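Local atomic coordinates of cytosolic IMP-GMP specific 5'-nucleotidase (Legionella pneumophila subsp. pneumophila, PDB entry 4OHF), a protein that probably removes the 5'-phosphate from purine nucleoside monophosphates such as IMP and GMP by hydrolysis, as a magnesium-binding cytosolic nucleotidase of the HAD superfamily. Residues B[57-68]-B[131-142]. Numbering follows the deposited sequence.
Sequences EIKKFKFNFDDA and AFCILYGQLVDL
The F61 ring lies between Q138 CB of helix 129-143 and the backbone of I58 in its own loop, and shows how an aromatic ring can be packed by a helix on one face and at its edge. Q138 CB makes a CH-pi contact 3.9 Å from the ring centroid, while I58 CA covers the opposite face. In the ring plane, L139 CD2 and L142 CB meet the edge. F61 CB points toward the helix, and CG, anti to the carbonyl carbon (chi1 -76°), carries the ring onto Q138 CB. Beside it, L139 CD2 touches I58 CG2 at 4.1 Å. A second apolar cluster forms around I134: its CD1 meets F63 CE2 at 3.6 Å, and its CG1 packs on A68 CB at 3.7 Å. In this HAD-superfamily enzyme, the loop linking helix 33-51 to strand 73-75 runs from I58 to F65 alongside helix 129-143 and antiparallel to it, away from the magnesium and GMP sites; Y41 of helix 33-51 also touches F61 and F63. Toward the polar edge, the Q138 and F61 side chains slide past each other in opposite directions, amide and ring planes 34° apart. Q138 NE2 donates to K62 O at 2.8 Å, with an N-H...O angle of 154°. The acceptor lies nearly in the amide plane, whereas OE1 hydrogen-bonds to Y41 OH, which together with the K62 bond would hold the amide's orientation.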
loop_
_atom_site.group_PDB
_atom_site.type_symbol
_atom_site.label_atom_id
_atom_site.label_comp_id
_atom_site.label_asym_id
_atom_site.label_seq_id
_atom_site.Cartn_x
_atom_site.Cartn_y
_atom_site.Cartn_z
ATOM N N GLU B 57 27.579 -27.631 -12.455
ATOM C CA GLU B 57 27.879 -26.994 -13.726
ATOM C C GLU B 57 28.161 -25.486 -13.620
ATOM O O GLU B 57 28.955 -24.945 -14.391
ATOM C CB GLU B 57 26.722 -27.253 -14.699
ATOM C CG GLU B 57 27.050 -26.994 -16.158
ATOM C CD GLU B 57 28.212 -27.844 -16.656
ATOM O OE1 GLU B 57 29.333 -27.692 -16.124
ATOM O OE2 GLU B 57 28.009 -28.664 -17.579
ATOM N N ILE B 58 27.530 -24.810 -12.661
ATOM C CA ILE B 58 27.721 -23.369 -12.506
ATOM C C ILE B 58 29.169 -22.957 -12.249
ATOM O O ILE B 58 29.598 -21.880 -12.670
ATOM C CB ILE B 58 26.857 -22.790 -11.365
ATOM C CG1 ILE B 58 27.383 -23.251 -10.011
ATOM C CG2 ILE B 58 25.419 -23.222 -11.528
ATOM C CD1 ILE B 58 26.705 -22.570 -8.846
ATOM N N LYS B 59 29.923 -23.801 -11.554
ATOM C CA LYS B 59 31.316 -23.485 -11.258
ATOM C C LYS B 59 32.078 -23.236 -12.559
ATOM O O LYS B 59 33.116 -22.579 -12.567
ATOM C CB LYS B 59 31.974 -24.641 -10.500
ATOM C CG LYS B 59 31.263 -25.051 -9.218
ATOM C CD LYS B 59 31.919 -26.284 -8.592
ATOM C CE LYS B 59 31.157 -26.767 -7.368
ATOM N NZ LYS B 59 31.739 -28.017 -6.807
ATOM N N LYS B 60 31.549 -23.762 -13.656
ATOM C CA LYS B 60 32.180 -23.621 -14.965
ATOM C C LYS B 60 31.883 -22.267 -15.630
ATOM O O LYS B 60 32.589 -21.849 -16.550
ATOM C CB LYS B 60 31.708 -24.762 -15.869
ATOM C CG LYS B 60 32.804 -25.422 -16.693
ATOM C CD LYS B 60 32.286 -26.687 -17.386
ATOM C CE LYS B 60 33.385 -27.383 -18.175
ATOM N NZ LYS B 60 33.945 -26.500 -19.240
ATOM N N PHE B 61 30.838 -21.591 -15.161
ATOM C CA PHE B 61 30.442 -20.293 -15.705
ATOM C C PHE B 61 31.601 -19.310 -15.849
ATOM O O PHE B 61 32.380 -19.106 -14.920
ATOM C CB PHE B 61 29.355 -19.662 -14.826
ATOM C CG PHE B 61 27.990 -20.273 -15.008
ATOM C CD1 PHE B 61 26.917 -19.842 -14.230
ATOM C CD2 PHE B 61 27.768 -21.267 -15.958
ATOM C CE1 PHE B 61 25.647 -20.388 -14.396
ATOM C CE2 PHE B 61 26.510 -21.815 -16.128
ATOM C CZ PHE B 61 25.445 -21.373 -15.343
ATOM N N LYS B 62 31.699 -18.693 -17.021
ATOM C CA LYS B 62 32.758 -17.731 -17.295
ATOM C C LYS B 62 32.225 -16.312 -17.184
ATOM O O LYS B 62 31.119 -16.017 -17.633
ATOM C CB LYS B 62 33.340 -17.964 -18.695
ATOM C CG LYS B 62 34.793 -18.419 -18.695
ATOM C CD LYS B 62 34.978 -19.656 -17.825
ATOM C CE LYS B 62 36.449 -20.017 -17.650
ATOM N NZ LYS B 62 36.620 -21.181 -16.722
ATOM N N PHE B 63 33.022 -15.438 -16.581
ATOM C CA PHE B 63 32.635 -14.047 -16.397
ATOM C C PHE B 63 33.197 -13.118 -17.460
ATOM O O PHE B 63 34.405 -13.019 -17.641
ATOM C CB PHE B 63 33.071 -13.558 -15.011
ATOM C CG PHE B 63 32.897 -12.077 -14.803
ATOM C CD1 PHE B 63 33.940 -11.199 -15.059
ATOM C CD2 PHE B 63 31.685 -11.559 -14.353
ATOM C CE1 PHE B 63 33.779 -9.824 -14.870
ATOM C CE2 PHE B 63 31.518 -10.188 -14.163
ATOM C CZ PHE B 63 32.564 -9.322 -14.420
ATOM N N ASN B 64 32.299 -12.447 -18.173
ATOM C CA ASN B 64 32.694 -11.487 -19.196
ATOM C C ASN B 64 32.051 -10.138 -18.889
ATOM O O ASN B 64 30.849 -9.935 -19.106
ATOM C CB ASN B 64 32.283 -11.962 -20.589
ATOM C CG ASN B 64 32.388 -10.861 -21.631
ATOM O OD1 ASN B 64 33.312 -10.056 -21.622
ATOM N ND2 ASN B 64 31.432 -10.825 -22.538
ATOM N N PHE B 65 32.872 -9.221 -18.386
ATOM C CA PHE B 65 32.439 -7.883 -18.009
ATOM C C PHE B 65 31.449 -7.225 -18.968
ATOM O O PHE B 65 30.513 -6.564 -18.538
ATOM C CB PHE B 65 33.666 -6.992 -17.855
ATOM C CG PHE B 65 33.408 -5.719 -17.104
ATOM C CD1 PHE B 65 33.811 -4.502 -17.633
ATOM C CD2 PHE B 65 32.809 -5.745 -15.846
ATOM C CE1 PHE B 65 33.631 -3.320 -16.914
ATOM C CE2 PHE B 65 32.621 -4.581 -15.117
ATOM C CZ PHE B 65 33.032 -3.360 -15.645
ATOM N N ASP B 66 31.639 -7.406 -20.267
ATOM C CA ASP B 66 30.748 -6.776 -21.219
ATOM C C ASP B 66 29.409 -7.455 -21.489
ATOM O O ASP B 66 28.618 -6.929 -22.266
ATOM C CB ASP B 66 31.471 -6.551 -22.547
ATOM C CG ASP B 66 32.636 -5.594 -22.420
ATOM O OD1 ASP B 66 32.437 -4.474 -21.894
ATOM O OD2 ASP B 66 33.753 -5.958 -22.854
ATOM N N ASP B 67 29.136 -8.601 -20.870
ATOM C CA ASP B 67 27.855 -9.277 -21.097
ATOM C C ASP B 67 26.672 -8.473 -20.577
ATOM O O ASP B 67 25.515 -8.716 -20.949
ATOM C CB ASP B 67 27.839 -10.670 -20.462
ATOM C CG ASP B 67 28.568 -11.700 -21.303
ATOM O OD1 ASP B 67 28.537 -11.557 -22.547
ATOM O OD2 ASP B 67 29.157 -12.648 -20.725
ATOM N N ALA B 68 26.961 -7.518 -19.704
ATOM C CA ALA B 68 25.926 -6.663 -19.150
ATOM C C ALA B 68 26.420 -5.217 -19.006
ATOM O O ALA B 68 27.614 -4.924 -19.132
ATOM C CB ALA B 68 25.454 -7.205 -17.805
ATOM N N ALA B 131 27.506 -7.703 -12.113
ATOM C CA ALA B 131 27.822 -9.102 -11.855
ATOM C C ALA B 131 26.502 -9.860 -11.681
ATOM O O ALA B 131 26.324 -10.966 -12.212
ATOM C CB ALA B 131 28.669 -9.230 -10.601
ATOM N N PHE B 132 25.574 -9.253 -10.950
ATOM C CA PHE B 132 24.279 -9.867 -10.711
ATOM C C PHE B 132 23.620 -10.251 -12.032
ATOM O O PHE B 132 23.168 -11.386 -12.197
ATOM C CB PHE B 132 23.366 -8.907 -9.945
ATOM C CG PHE B 132 22.170 -9.574 -9.303
ATOM C CD1 PHE B 132 21.302 -10.361 -10.050
ATOM C CD2 PHE B 132 21.907 -9.400 -7.948
ATOM C CE1 PHE B 132 20.185 -10.966 -9.462
ATOM C CE2 PHE B 132 20.792 -10.003 -7.346
ATOM C CZ PHE B 132 19.931 -10.787 -8.110
ATOM N N CYS B 133 23.570 -9.303 -12.966
ATOM C CA CYS B 133 22.952 -9.530 -14.272
ATOM C C CYS B 133 23.608 -10.650 -15.056
ATOM O O CYS B 133 22.925 -11.532 -15.564
ATOM C CB CYS B 133 22.969 -8.252 -15.107
ATOM S SG CYS B 133 21.754 -7.023 -14.601
ATOM N N ILE B 134 24.928 -10.615 -15.161
ATOM C CA ILE B 134 25.639 -11.653 -15.893
ATOM C C ILE B 134 25.354 -13.025 -15.282
ATOM O O ILE B 134 24.953 -13.960 -15.984
ATOM C CB ILE B 134 27.147 -11.413 -15.878
ATOM C CG1 ILE B 134 27.469 -10.114 -16.624
ATOM C CG2 ILE B 134 27.855 -12.604 -16.503
ATOM C CD1 ILE B 134 28.921 -9.710 -16.547
ATOM N N LEU B 135 25.551 -13.142 -13.970
ATOM C CA LEU B 135 25.300 -14.403 -13.297
ATOM C C LEU B 135 23.851 -14.858 -13.486
ATOM O O LEU B 135 23.607 -15.974 -13.938
ATOM C CB LEU B 135 25.606 -14.288 -11.809
ATOM C CG LEU B 135 25.417 -15.594 -11.026
ATOM C CD1 LEU B 135 26.262 -16.659 -11.669
ATOM C CD2 LEU B 135 25.805 -15.425 -9.567
ATOM N N TYR B 136 22.890 -13.998 -13.147
ATOM C CA TYR B 136 21.482 -14.348 -13.278
ATOM C C TYR B 136 21.172 -14.805 -14.692
ATOM O O TYR B 136 20.445 -15.771 -14.900
ATOM C CB TYR B 136 20.594 -13.162 -12.935
ATOM C CG TYR B 136 19.124 -13.513 -12.896
ATOM C CD1 TYR B 136 18.608 -14.326 -11.890
ATOM C CD2 TYR B 136 18.247 -13.029 -13.861
ATOM C CE1 TYR B 136 17.254 -14.647 -11.841
ATOM C CE2 TYR B 136 16.889 -13.344 -13.828
ATOM C CZ TYR B 136 16.398 -14.153 -12.816
ATOM O OH TYR B 136 15.062 -14.474 -12.794
ATOM N N GLY B 137 21.729 -14.105 -15.667
ATOM C CA GLY B 137 21.486 -14.485 -17.040
ATOM C C GLY B 137 21.902 -15.919 -17.295
ATOM O O GLY B 137 21.127 -16.713 -17.819
ATOM N N GLN B 138 23.132 -16.255 -16.920
ATOM C CA GLN B 138 23.651 -17.605 -17.116
ATOM C C GLN B 138 22.859 -18.636 -16.328
ATOM O O GLN B 138 22.595 -19.727 -16.822
ATOM C CB GLN B 138 25.121 -17.649 -16.719
ATOM C CG GLN B 138 25.994 -16.766 -17.595
ATOM C CD GLN B 138 27.360 -16.520 -16.986
ATOM O OE1 GLN B 138 27.471 -16.279 -15.779
ATOM N NE2 GLN B 138 28.403 -16.562 -17.813
ATOM N N LEU B 139 22.473 -18.282 -15.107
ATOM C CA LEU B 139 21.720 -19.192 -14.271
ATOM C C LEU B 139 20.421 -19.620 -14.946
ATOM O O LEU B 139 20.115 -20.813 -14.997
ATOM C CB LEU B 139 21.431 -18.558 -12.911
ATOM C CG LEU B 139 22.670 -18.300 -12.048
ATOM C CD1 LEU B 139 22.248 -17.789 -10.679
ATOM C CD2 LEU B 139 23.473 -19.586 -11.905
ATOM N N VAL B 140 19.657 -18.667 -15.479
ATOM C CA VAL B 140 18.404 -19.019 -16.134
ATOM C C VAL B 140 18.684 -19.831 -17.399
ATOM O O VAL B 140 17.894 -20.700 -17.772
ATOM C CB VAL B 140 17.552 -17.769 -16.489
ATOM C CG1 VAL B 140 17.365 -16.883 -15.258
ATOM C CG2 VAL B 140 18.186 -17.012 -17.600
ATOM N N ASP B 141 19.807 -19.557 -18.058
ATOM C CA ASP B 141 20.174 -20.307 -19.254
ATOM C C ASP B 141 20.316 -21.790 -18.934
ATOM O O ASP B 141 19.988 -22.652 -19.756
ATOM C CB ASP B 141 21.504 -19.817 -19.808
ATOM C CG ASP B 141 21.346 -18.640 -20.731
ATOM O OD1 ASP B 141 22.351 -18.243 -21.367
ATOM O OD2 ASP B 141 20.215 -18.115 -20.820
ATOM N N LEU B 142 20.824 -22.063 -17.734
ATOM C CA LEU B 142 21.053 -23.418 -17.237
ATOM C C LEU B 142 19.741 -24.009 -16.723
ATOM O O LEU B 142 19.474 -25.200 -16.897
ATOM C CB LEU B 142 22.100 -23.370 -16.112
ATOM C CG LEU B 142 22.957 -24.595 -15.775
ATOM C CD1 LEU B 142 22.131 -25.601 -15.021
ATOM C CD2 LEU B 142 23.540 -25.186 -17.056
#